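Local coordinates for protein beta-lactamase OXA-2 (Salmonella typhimurium, PDB 1K38) that hydrolyses beta-lactam antibiotics, oxacillin among them, as a class D serine beta-lactamase that carries a carboxylated lysine, at residues A[218-221]-A[222-226]; A[88-91]-A[92-96]; A[227-230]-A[231-235]. One frame throughout, in Å; residues are numbered along the deposited sequence. Where two conformers were deposited one is given.

Contacts 1 and 3 follow each other along the chain: residues 218-226 lead from strand 208-217 into helix 226-238, and residues 227-235 form the body of that helix. Their centres lie 14 Å apart, and they touch where Asn220 ND2 approaches Lys227 NZ at 4.1 Å. Contact 2 starts helix 92-97, with nearest atoms about 13 Å from contact 1 and about 10 Å from contact 3. All three border the active-site region without touching Ser51, the predicted nucleophile: the side chains of Leu225, Ala95 and Arg228 are about 10, 9 and 7 Å from that of Ser51. Arg228 of contact 3 hydrogen-bonds a formic acid molecule, probably from the crystallisation liquor.

Contact 1 of 3, residues A[218-221]-A[222-226]; sequences TPNR and MDDLF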
ATOM      1  N   THR A 218       8.210  24.248  16.214  1.00 15.61           N
ATOM      2  CA  THR A 218       6.851  24.226  16.749  1.00 16.83           C
ATOM      3  C   THR A 218       6.735  25.023  18.047  1.00 17.58           C
ATOM      4  O   THR A 218       6.564  24.454  19.122  1.00 18.15           O
ATOM      5  CB  THR A 218       6.370  22.781  17.011  1.00 16.53           C
ATOM      6  OG1 THR A 218       7.210  22.158  17.991  1.00 17.05           O
ATOM      7  CG2 THR A 218       6.405  21.966  15.720  1.00 16.74           C
ATOM      8  N   PRO A 219       6.834  26.360  17.956  1.00 18.03           N
ATOM      9  CA  PRO A 219       6.731  27.206  19.151  1.00 19.01           C
ATOM     10  C   PRO A 219       5.379  27.081  19.850  1.00 19.43           C
ATOM     11  O   PRO A 219       5.269  27.326  21.053  1.00 20.01           O
ATOM     12  CB  PRO A 219       6.981  28.610  18.603  1.00 19.84           C
ATOM     13  CG  PRO A 219       6.494  28.519  17.191  1.00 19.07           C
ATOM     14  CD  PRO A 219       7.040  27.182  16.752  1.00 18.56           C
ATOM     15  N   ASN A 220       4.352  26.701  19.099  1.00 19.09           N
ATOM     16  CA  ASN A 220       3.027  26.542  19.686  1.00 19.94           C
ATOM     17  C   ASN A 220       2.756  25.078  20.017  1.00 20.29           C
ATOM     18  O   ASN A 220       1.615  24.676  20.243  1.00 20.17           O
ATOM     19  CB  ASN A 220       1.965  27.092  18.739  1.00 20.67           C
ATOM     20  CG  ASN A 220       2.220  28.538  18.373  1.00 21.82           C
ATOM     21  OD1 ASN A 220       2.302  29.407  19.242  1.00 24.00           O
ATOM     22  ND2 ASN A 220       2.355  28.805  17.079  1.00 21.95           N
ATOM     23  N   ARG A 221       3.828  24.290  20.035  1.00 20.45           N
ATOM     24  CA  ARG A 221       3.764  22.873  20.364  1.00 21.51           C
ATOM     25  C   ARG A 221       2.712  22.109  19.557  1.00 22.22           C
ATOM     26  O   ARG A 221       2.748  22.116  18.328  1.00 21.40           O
ATOM     27  CB  ARG A 221       3.515  22.717  21.867  1.00 23.86           C
ATOM     28  CG  ARG A 221       4.433  23.585  22.745  1.00 25.03           C
ATOM     29  CD  ARG A 221       5.917  23.281  22.534  1.00 26.01           C
ATOM     30  NE  ARG A 221       6.759  24.111  23.397  1.00 25.93           N
ATOM     31  CZ  ARG A 221       8.090  24.101  23.391  1.00 26.15           C
ATOM     32  NH1 ARG A 221       8.752  23.300  22.565  1.00 24.76           N
ATOM     33  NH2 ARG A 221       8.762  24.895  24.215  1.00 26.07           N
ATOM     34  N   MET A 222       1.776  21.453  20.235  1.00 22.56           N
ATOM     35  CA  MET A 222       0.745  20.683  19.541  1.00 23.97           C
ATOM     36  C   MET A 222      -0.065  21.476  18.519  1.00 23.21           C
ATOM     37  O   MET A 222      -0.458  20.939  17.483  1.00 22.80           O
ATOM     38  CB  MET A 222      -0.216  20.037  20.546  1.00 27.82           C
ATOM     39  CG  MET A 222       0.413  18.948  21.400  1.00 33.57           C
ATOM     40  SD  MET A 222      -0.540  17.412  21.355  1.00 40.11           S
ATOM     41  CE  MET A 222       0.348  16.529  20.080  1.00 39.58           C
ATOM     42  N   ASP A 223      -0.314  22.750  18.808  1.00 22.03           N
ATOM     43  CA  ASP A 223      -1.091  23.595  17.910  1.00 22.11           C
ATOM     44  C   ASP A 223      -0.436  23.844  16.551  1.00 20.77           C
ATOM     45  O   ASP A 223      -1.090  24.327  15.631  1.00 21.43           O
ATOM     46  CB  ASP A 223      -1.397  24.943  18.573  1.00 24.70           C
ATOM     47  CG  ASP A 223      -2.273  24.803  19.808  1.00 29.58           C
ATOM     48  OD1 ASP A 223      -3.279  24.064  19.744  1.00 33.43           O
ATOM     49  OD2 ASP A 223      -1.962  25.439  20.836  1.00 32.29           O
ATOM     50  N   ASP A 224       0.850  23.520  16.422  1.00 19.23           N
ATOM     51  CA  ASP A 224       1.554  23.720  15.152  1.00 17.66           C
ATOM     52  C   ASP A 224       1.642  22.455  14.305  1.00 17.33           C
ATOM     53  O   ASP A 224       1.997  22.521  13.132  1.00 17.34           O
ATOM     54  CB  ASP A 224       2.989  24.213  15.375  1.00 17.51           C
ATOM     55  CG  ASP A 224       3.061  25.656  15.811  1.00 17.26           C
ATOM     56  OD1 ASP A 224       2.100  26.408  15.552  1.00 20.10           O
ATOM     57  OD2 ASP A 224       4.101  26.039  16.397  1.00 18.69           O
ATOM     58  N   LEU A 225       1.317  21.308  14.889  1.00 17.69           N
ATOM     59  CA  LEU A 225       1.439  20.049  14.166  1.00 17.38           C
ATOM     60  C   LEU A 225       0.668  19.943  12.854  1.00 17.45           C
ATOM     61  O   LEU A 225       1.150  19.320  11.910  1.00 16.74           O
ATOM     62  CB  LEU A 225       1.087  18.881  15.092  1.00 17.75           C
ATOM     63  CG  LEU A 225       1.997  18.814  16.330  1.00 17.84           C
ATOM     64  CD1 LEU A 225       1.716  17.545  17.102  1.00 20.12           C
ATOM     65  CD2 LEU A 225       3.466  18.862  15.911  1.00 19.50           C
ATOM     66  N   PHE A 226      -0.509  20.558  12.771  1.00 16.62           N
ATOM     67  CA  PHE A 226      -1.282  20.479  11.534  1.00 17.53           C
ATOM     68  C   PHE A 226      -0.547  21.135  10.365  1.00 15.92           C
ATOM     69  O   PHE A 226      -0.796  20.811   9.204  1.00 15.91           O
ATOM     70  CB  PHE A 226      -2.655  21.150  11.698  1.00 17.43           C
ATOM     71  CG  PHE A 226      -2.612  22.654  11.629  1.00 19.84           C
ATOM     72  CD1 PHE A 226      -2.205  23.409  12.729  1.00 18.28           C
ATOM     73  CD2 PHE A 226      -2.957  23.314  10.451  1.00 18.63           C
ATOM     74  CE1 PHE A 226      -2.143  24.802  12.653  1.00 21.02           C
ATOM     75  CE2 PHE A 226      -2.895  24.706  10.368  1.00 20.90           C
ATOM     76  CZ  PHE A 226      -2.487  25.446  11.473  1.00 20.91           C
TER
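The carboxylate of Asp224 is clasped by Asn220, one oxygen to each of two donors. OD2 of Asp224 accepts a hydrogen bond from the backbone N of Asn220 at 2.8 Å, from above the carboxylate plane, while OD1 takes one from ND2 of the Asn220 amide at 2.9 Å through its syn lone pair. OD1 lies in the plane of that amide and the bond is nearly straight (165°), although the two flat groups are turned 72° apart. With CG of Asn220 beside its own backbone N (chi1 -56°), main-chain and side-chain donors can reach the same carboxylate. The Pro219 ring comes in across the acid, its CD 3.2 Å from Asp224 OD2.

Backbone bonds set up this clasp. Thr218 to Arg221 is a type I beta turn, closed by Arg221 N to Thr218 O at 2.9 Å. Arg221 has a positive phi and leads into the helical residues 222-225; Asp223 N reaches Asn220 O at 3.1 Å while Asp224 N reaches Arg221 O at 3.0 Å.

Further out, Trp192 NE1 is hydrogen-bonded to Thr218 OG1, Arg221 NH1 bonds to Gly194 O, and Leu225 packs on Trp192. These ties join the connection between strand 208-217 and helix 226-238 to the end of strand 184-192 and the loop after it. Lys227 NZ adds a salt bridge to Asp224 OD1. A buried carboxylate that receives two N-H donors and an ammonium group is probably held in its ionised form.

Contact 2 of 3, residues A[88-91]-A[92-96]; sequences QDQD and LRSAM
Asp91 and Ser94 exchange backbone and side-chain bonds in a capping box that starts helix 92-97. In one direction OD1 of Asp91, the N-cap residue, accepts a hydrogen bond from Ser94 N at 2.9 Å, approached nearly along the C-O axis of the carboxylate and with an angle of 162° at the hydrogen. In the other, the amide N of Asp91 donates to Ser94 OG at 3.0 Å. In both side chains the first torsion sets the group between the backbone N and the carbonyl carbon (Ser94 OG, chi1 64°; Asp91 CG likewise), from where it meets its partner.

Regular helical bonding takes over at once. Ala95 N finds Asp91 O at 3.0 Å, and Met96 N finds Leu92 O at 3.0 Å.

Gln90 adds a second layer beside the box. Its OE1 lies 3.2 Å from Ser94 OG, which may donate to it, although the hydroxyl proton has another acceptor within reach. OE1 is also hydrogen-bonded to Thr100 OG1, beyond the end of the helix. At the other side of the same amide, NE2 of Gln90 gives a bond to Gln88 O at 3.0 Å, with the acceptor close to the amide plane, and another to Gly85 O. The buried amide is therefore fixed in its rotation, with both its nitrogen and its oxygen engaged.

Arg93 turns away from the cap to form a salt bridge with Asp174, and packs on Ile185 of the second subunit. Leu92 and Ala95 rest on Tyr104 of helix 101-111. The acidic N-cap supplies an acceptor to an amide of the first turn, and its negative charge would be favoured by the positive end of the helix dipole.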
ATOM      1  N   GLN A  88      -3.920   1.387  23.989  1.00 28.81           N
ATOM      2  CA  GLN A  88      -4.557   0.169  23.499  1.00 27.86           C
ATOM      3  C   GLN A  88      -3.511  -0.768  22.907  1.00 26.49           C
ATOM      4  O   GLN A  88      -2.382  -0.353  22.631  1.00 25.17           O
ATOM      5  CB  GLN A  88      -5.594   0.508  22.426  1.00 30.79           C
ATOM      6  CG  GLN A  88      -5.015   1.213  21.208  1.00 34.99           C
ATOM      7  CD  GLN A  88      -6.060   1.504  20.149  1.00 37.39           C
ATOM      8  OE1 GLN A  88      -6.681   0.593  19.605  1.00 38.81           O
ATOM      9  NE2 GLN A  88      -6.260   2.783  19.851  1.00 40.34           N
ATOM     10  N   ASP A  89      -3.884  -2.032  22.719  1.00 24.99           N
ATOM     11  CA  ASP A  89      -2.967  -3.004  22.136  1.00 24.44           C
ATOM     12  C   ASP A  89      -2.623  -2.488  20.747  1.00 23.27           C
ATOM     13  O   ASP A  89      -3.397  -1.744  20.148  1.00 22.35           O
ATOM     14  CB  ASP A  89      -3.616  -4.385  22.050  1.00 26.15           C
ATOM     15  CG  ASP A  89      -3.951  -4.955  23.416  1.00 28.90           C
ATOM     16  OD1 ASP A  89      -3.161  -4.736  24.358  1.00 30.04           O
ATOM     17  OD2 ASP A  89      -4.994  -5.631  23.543  1.00 31.76           O
ATOM     18  N   GLN A  90      -1.472  -2.888  20.230  1.00 21.99           N
ATOM     19  CA  GLN A  90      -1.041  -2.393  18.931  1.00 22.58           C
ATOM     20  C   GLN A  90      -0.418  -3.433  18.015  1.00 21.73           C
ATOM     21  O   GLN A  90       0.097  -4.455  18.466  1.00 23.08           O
ATOM     22  CB  GLN A  90       0.019  -1.305  19.120  1.00 24.36           C
ATOM     23  CG  GLN A  90      -0.249  -0.276  20.199  1.00 24.89           C
ATOM     24  CD  GLN A  90      -0.840   0.997  19.647  1.00 26.85           C
ATOM     25  OE1 GLN A  90      -0.423   1.482  18.593  1.00 26.33           O
ATOM     26  NE2 GLN A  90      -1.806   1.560  20.365  1.00 28.42           N
ATOM     27  N   ASP A  91      -0.484  -3.156  16.717  1.00 19.58           N
ATOM     28  CA  ASP A  91       0.190  -3.980  15.725  1.00 18.99           C
ATOM     29  C   ASP A  91       1.099  -2.973  15.031  1.00 18.23           C
ATOM     30  O   ASP A  91       1.060  -1.783  15.359  1.00 17.08           O
ATOM     31  CB  ASP A  91      -0.770  -4.663  14.727  1.00 18.85           C
ATOM     32  CG  ASP A  91      -1.803  -3.727  14.119  1.00 19.19           C
ATOM     33  OD1 ASP A  91      -1.588  -2.500  14.043  1.00 19.43           O
ATOM     34  OD2 ASP A  91      -2.851  -4.256  13.682  1.00 21.48           O
ATOM     35  N   LEU A  92       1.934  -3.416  14.101  1.00 16.88           N
ATOM     36  CA  LEU A  92       2.831  -2.477  13.442  1.00 16.64           C
ATOM     37  C   LEU A  92       2.152  -1.305  12.756  1.00 16.67           C
ATOM     38  O   LEU A  92       2.645  -0.182  12.822  1.00 16.98           O
ATOM     39  CB  LEU A  92       3.709  -3.193  12.419  1.00 16.46           C
ATOM     40  CG  LEU A  92       4.904  -3.974  12.960  1.00 16.34           C
ATOM     41  CD1 LEU A  92       5.609  -4.642  11.800  1.00 15.68           C
ATOM     42  CD2 LEU A  92       5.856  -3.042  13.704  1.00 16.50           C
ATOM     43  N   ARG A  93       1.026  -1.550  12.097  1.00 16.60           N
ATOM     44  CA  ARG A  93       0.358  -0.464  11.391  1.00 18.33           C
ATOM     45  C   ARG A  93      -0.203   0.593  12.330  1.00 18.33           C
ATOM     46  O   ARG A  93      -0.091   1.785  12.054  1.00 19.33           O
ATOM     47  CB  ARG A  93      -0.750  -1.002  10.481  1.00 18.68           C
ATOM     48  CG  ARG A  93      -1.152  -0.010   9.385  1.00 19.49           C
ATOM     49  CD  ARG A  93      -2.153  -0.620   8.410  1.00 18.89           C
ATOM     50  NE  ARG A  93      -1.613  -1.770   7.688  1.00 20.44           N
ATOM     51  CZ  ARG A  93      -0.902  -1.691   6.566  1.00 19.49           C
ATOM     52  NH1 ARG A  93      -0.636  -0.510   6.023  1.00 18.13           N
ATOM     53  NH2 ARG A  93      -0.454  -2.800   5.985  1.00 20.45           N
ATOM     54  N   SER A  94      -0.800   0.173  13.441  1.00 18.56           N
ATOM     55  CA  SER A  94      -1.342   1.151  14.373  1.00 18.17           C
ATOM     56  C   SER A  94      -0.199   1.906  15.039  1.00 17.05           C
ATOM     57  O   SER A  94      -0.304   3.106  15.278  1.00 18.28           O
ATOM     58  CB  SER A  94      -2.221   0.480  15.438  1.00 20.02           C
ATOM     59  OG  SER A  94      -1.478  -0.400  16.261  1.00 23.39           O
ATOM     60  N   ALA A  95       0.899   1.206  15.318  1.00 16.08           N
ATOM     61  CA  ALA A  95       2.049   1.830  15.961  1.00 16.75           C
ATOM     62  C   ALA A  95       2.663   2.902  15.065  1.00 18.41           C
ATOM     63  O   ALA A  95       3.077   3.957  15.544  1.00 18.58           O
ATOM     64  CB  ALA A  95       3.098   0.773  16.316  1.00 17.24           C
ATOM     65  N   MET A  96       2.703   2.611  13.771  0.50 18.57           N
ATOM     66  CA  MET A  96       3.255   3.518  12.773  0.50 19.27           C
ATOM     67  C   MET A  96       2.338   4.722  12.588  0.50 19.30           C
ATOM     68  O   MET A  96       2.775   5.872  12.652  0.50 19.89           O
ATOM     69  CB  MET A  96       3.397   2.782  11.438  0.50 20.60           C
ATOM     70  CG  MET A  96       4.149   3.547  10.365  0.50 22.03           C
ATOM     71  SD  MET A  96       5.926   3.480  10.628  0.50 22.23           S
ATOM     72  CE  MET A  96       6.337   1.953   9.786  0.50 22.08           C
TER

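Contact 3 of 3, residues A[227-230]-A[231-235]; sequences KREA and IVRAI. With FMT (formic acid), chain C.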
ATOM      1  N   LYS A 227       0.359  22.055  10.678  1.00 14.95           N
ATOM      2  CA  LYS A 227       1.109  22.779   9.658  1.00 15.09           C
ATOM      3  C   LYS A 227       2.039  21.898   8.837  1.00 14.25           C
ATOM      4  O   LYS A 227       2.378  22.237   7.705  1.00 16.92           O
ATOM      5  CB  LYS A 227       1.920  23.903  10.307  1.00 15.31           C
ATOM      6  CG  LYS A 227       1.071  24.887  11.091  1.00 17.05           C
ATOM      7  CD  LYS A 227       1.939  25.931  11.755  1.00 16.81           C
ATOM      8  CE  LYS A 227       1.101  26.918  12.548  1.00 17.70           C
ATOM      9  NZ  LYS A 227       1.939  28.023  13.085  1.00 18.63           N
ATOM     10  N   ARG A 228       2.464  20.779   9.412  1.00 15.20           N
ATOM     11  CA  ARG A 228       3.366  19.875   8.710  1.00 15.26           C
ATOM     12  C   ARG A 228       2.735  19.409   7.405  1.00 16.21           C
ATOM     13  O   ARG A 228       3.297  19.608   6.325  1.00 16.50           O
ATOM     14  CB  ARG A 228       3.706  18.681   9.602  1.00 14.40           C
ATOM     15  CG  ARG A 228       4.459  19.072  10.873  1.00 16.79           C
ATOM     16  CD  ARG A 228       4.643  17.887  11.799  1.00 15.65           C
ATOM     17  NE  ARG A 228       3.356  17.308  12.189  1.00 15.69           N
ATOM     18  CZ  ARG A 228       3.217  16.263  12.996  1.00 17.95           C
ATOM     19  NH1 ARG A 228       4.288  15.670  13.508  1.00 17.24           N
ATOM     20  NH2 ARG A 228       2.004  15.807  13.285  1.00 18.57           N
ATOM     21  N   GLU A 229       1.559  18.799   7.498  1.00 15.07           N
ATOM     22  CA  GLU A 229       0.871  18.339   6.298  1.00 16.24           C
ATOM     23  C   GLU A 229       0.306  19.487   5.463  1.00 16.02           C
ATOM     24  O   GLU A 229       0.290  19.416   4.232  1.00 16.79           O
ATOM     25  CB  GLU A 229      -0.263  17.372   6.660  1.00 17.97           C
ATOM     26  CG  GLU A 229       0.204  15.961   6.981  1.00 19.83           C
ATOM     27  CD  GLU A 229      -0.923  14.941   6.914  1.00 22.82           C
ATOM     28  OE1 GLU A 229      -1.771  15.044   5.999  1.00 21.91           O
ATOM     29  OE2 GLU A 229      -0.953  14.026   7.763  1.00 24.62           O
ATOM     30  N   ALA A 230      -0.148  20.550   6.119  1.00 15.52           N
ATOM     31  CA  ALA A 230      -0.721  21.674   5.386  1.00 16.25           C
ATOM     32  C   ALA A 230       0.271  22.289   4.403  1.00 15.54           C
ATOM     33  O   ALA A 230      -0.060  22.530   3.245  1.00 16.88           O
ATOM     34  CB  ALA A 230      -1.225  22.734   6.359  1.00 15.55           C
ATOM     35  N   ILE A 231       1.489  22.547   4.867  1.00 16.32           N
ATOM     36  CA  ILE A 231       2.505  23.141   4.011  1.00 15.02           C
ATOM     37  C   ILE A 231       2.925  22.195   2.886  1.00 15.08           C
ATOM     38  O   ILE A 231       2.972  22.589   1.722  1.00 14.83           O
ATOM     39  CB  ILE A 231       3.741  23.559   4.842  1.00 15.09           C
ATOM     40  CG1 ILE A 231       3.323  24.632   5.854  1.00 17.59           C
ATOM     41  CG2 ILE A 231       4.844  24.086   3.926  1.00 15.45           C
ATOM     42  CD1 ILE A 231       4.367  24.936   6.911  1.00 16.59           C
ATOM     43  N   VAL A 232       3.225  20.944   3.223  1.00 14.54           N
ATOM     44  CA  VAL A 232       3.633  19.988   2.203  1.00 14.38           C
ATOM     45  C   VAL A 232       2.551  19.769   1.152  1.00 14.84           C
ATOM     46  O   VAL A 232       2.832  19.774  -0.048  1.00 14.34           O
ATOM     47  CB  VAL A 232       3.996  18.621   2.819  1.00 13.57           C
ATOM     48  CG1 VAL A 232       4.316  17.623   1.707  1.00 15.47           C
ATOM     49  CG2 VAL A 232       5.193  18.772   3.743  1.00 14.66           C
ATOM     50  N   ARG A 233       1.315  19.571   1.594  1.00 14.45           N
ATOM     51  CA  ARG A 233       0.231  19.347   0.649  1.00 14.86           C
ATOM     52  C   ARG A 233       0.024  20.539  -0.278  1.00 15.82           C
ATOM     53  O   ARG A 233      -0.233  20.357  -1.466  1.00 15.87           O
ATOM     54  CB  ARG A 233      -1.067  19.012   1.390  1.00 16.07           C
ATOM     55  CG  ARG A 233      -1.064  17.626   2.027  1.00 17.20           C
ATOM     56  CD  ARG A 233      -2.354  17.373   2.794  1.00 19.12           C
ATOM     57  NE  ARG A 233      -2.377  16.054   3.427  1.00 20.90           N
ATOM     58  CZ  ARG A 233      -2.772  14.938   2.822  1.00 22.07           C
ATOM     59  NH1 ARG A 233      -3.185  14.973   1.562  1.00 22.39           N
ATOM     60  NH2 ARG A 233      -2.747  13.784   3.478  1.00 21.84           N
ATOM     61  N   ALA A 234       0.144  21.752   0.257  1.00 15.98           N
ATOM     62  CA  ALA A 234      -0.026  22.953  -0.557  1.00 16.72           C
ATOM     63  C   ALA A 234       1.049  22.985  -1.640  1.00 16.93           C
ATOM     64  O   ALA A 234       0.769  23.263  -2.807  1.00 16.29           O
ATOM     65  CB  ALA A 234       0.067  24.202   0.309  1.00 16.66           C
ATOM     66  N   ILE A 235       2.285  22.693  -1.246  1.00 16.13           N
ATOM     67  CA  ILE A 235       3.393  22.681  -2.192  1.00 17.40           C
ATOM     68  C   ILE A 235       3.234  21.559  -3.219  1.00 16.70           C
ATOM     69  O   ILE A 235       3.398  21.783  -4.421  1.00 17.28           O
ATOM     70  CB  ILE A 235       4.744  22.552  -1.445  1.00 16.36           C
ATOM     71  CG1 ILE A 235       4.989  23.832  -0.636  1.00 18.28           C
ATOM     72  CG2 ILE A 235       5.885  22.302  -2.432  1.00 17.83           C
ATOM     73  CD1 ILE A 235       6.250  23.819   0.210  1.00 18.37           C
TER
HETATM   74  C   FMT C 401       4.449  12.719  15.588  1.00 42.77           C
HETATM   75  O1  FMT C 401       3.582  13.930  15.330  1.00 44.19           O
HETATM   76  O2  FMT C 401       3.944  11.484  14.816  1.00 43.73           O
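Glu229 OE1 is gripped by two nitrogens of Arg233, one helical turn further on, in a side-on salt bridge. NE of Arg233 donates to OE1 at 2.8 Å through the anti lone pair, and NH2 of Arg233 reaches the same OE1 at 3.0 Å from the syn side, 34° out of the carboxylate plane. Both bonds lie in the guanidinium plane, which is turned 36° from the carboxylate. The two side chains run alongside each other in the same sense, the arginine extended from CG to NE. Arg182 of the second subunit adds a salt bridge to Glu229 OE1, and Arg233 NH2 forms a second one, to Glu179 OE1 of the same chain, so the pair is a node of a larger charge network at the dimer interface.

Beneath it run the i to i+4 bonds of helix 226-238. Arg233 N to Glu229 O, at 2.8 Å, is accompanied by a weak one from Val232 N to Arg228 O at 3.4 Å. This helix lies on the beta sheet of the penicillin-recognising fold: Val232 meets Phe212 and Leu214 of strand 208-217 and Trp199 of the neighbouring strand, while Ile231 touches both Leu214 and Phe14 of helix 11-16. CD1 of Ile231 also passes 3.4 Å from Lys227 O.

Arg228 leaves the helix in another direction, its chain turned about the CG-CD bond (chi3 -59°). NH1 of Arg228 donates to O1 of a formic acid molecule, probably from the crystallisation liquor, at 2.6 Å, and NH2 makes a weak bond to the same oxygen. Gly191 O binds NH1 and Leu225 O binds NE, holding the guanidinium in place. Ser99 and Thr190 also hydrogen-bond the formic acid; with Thr190 a substrate-binding residue by similarity and the arginine beside it, the spot may receive the carboxylate of a beta-lactam.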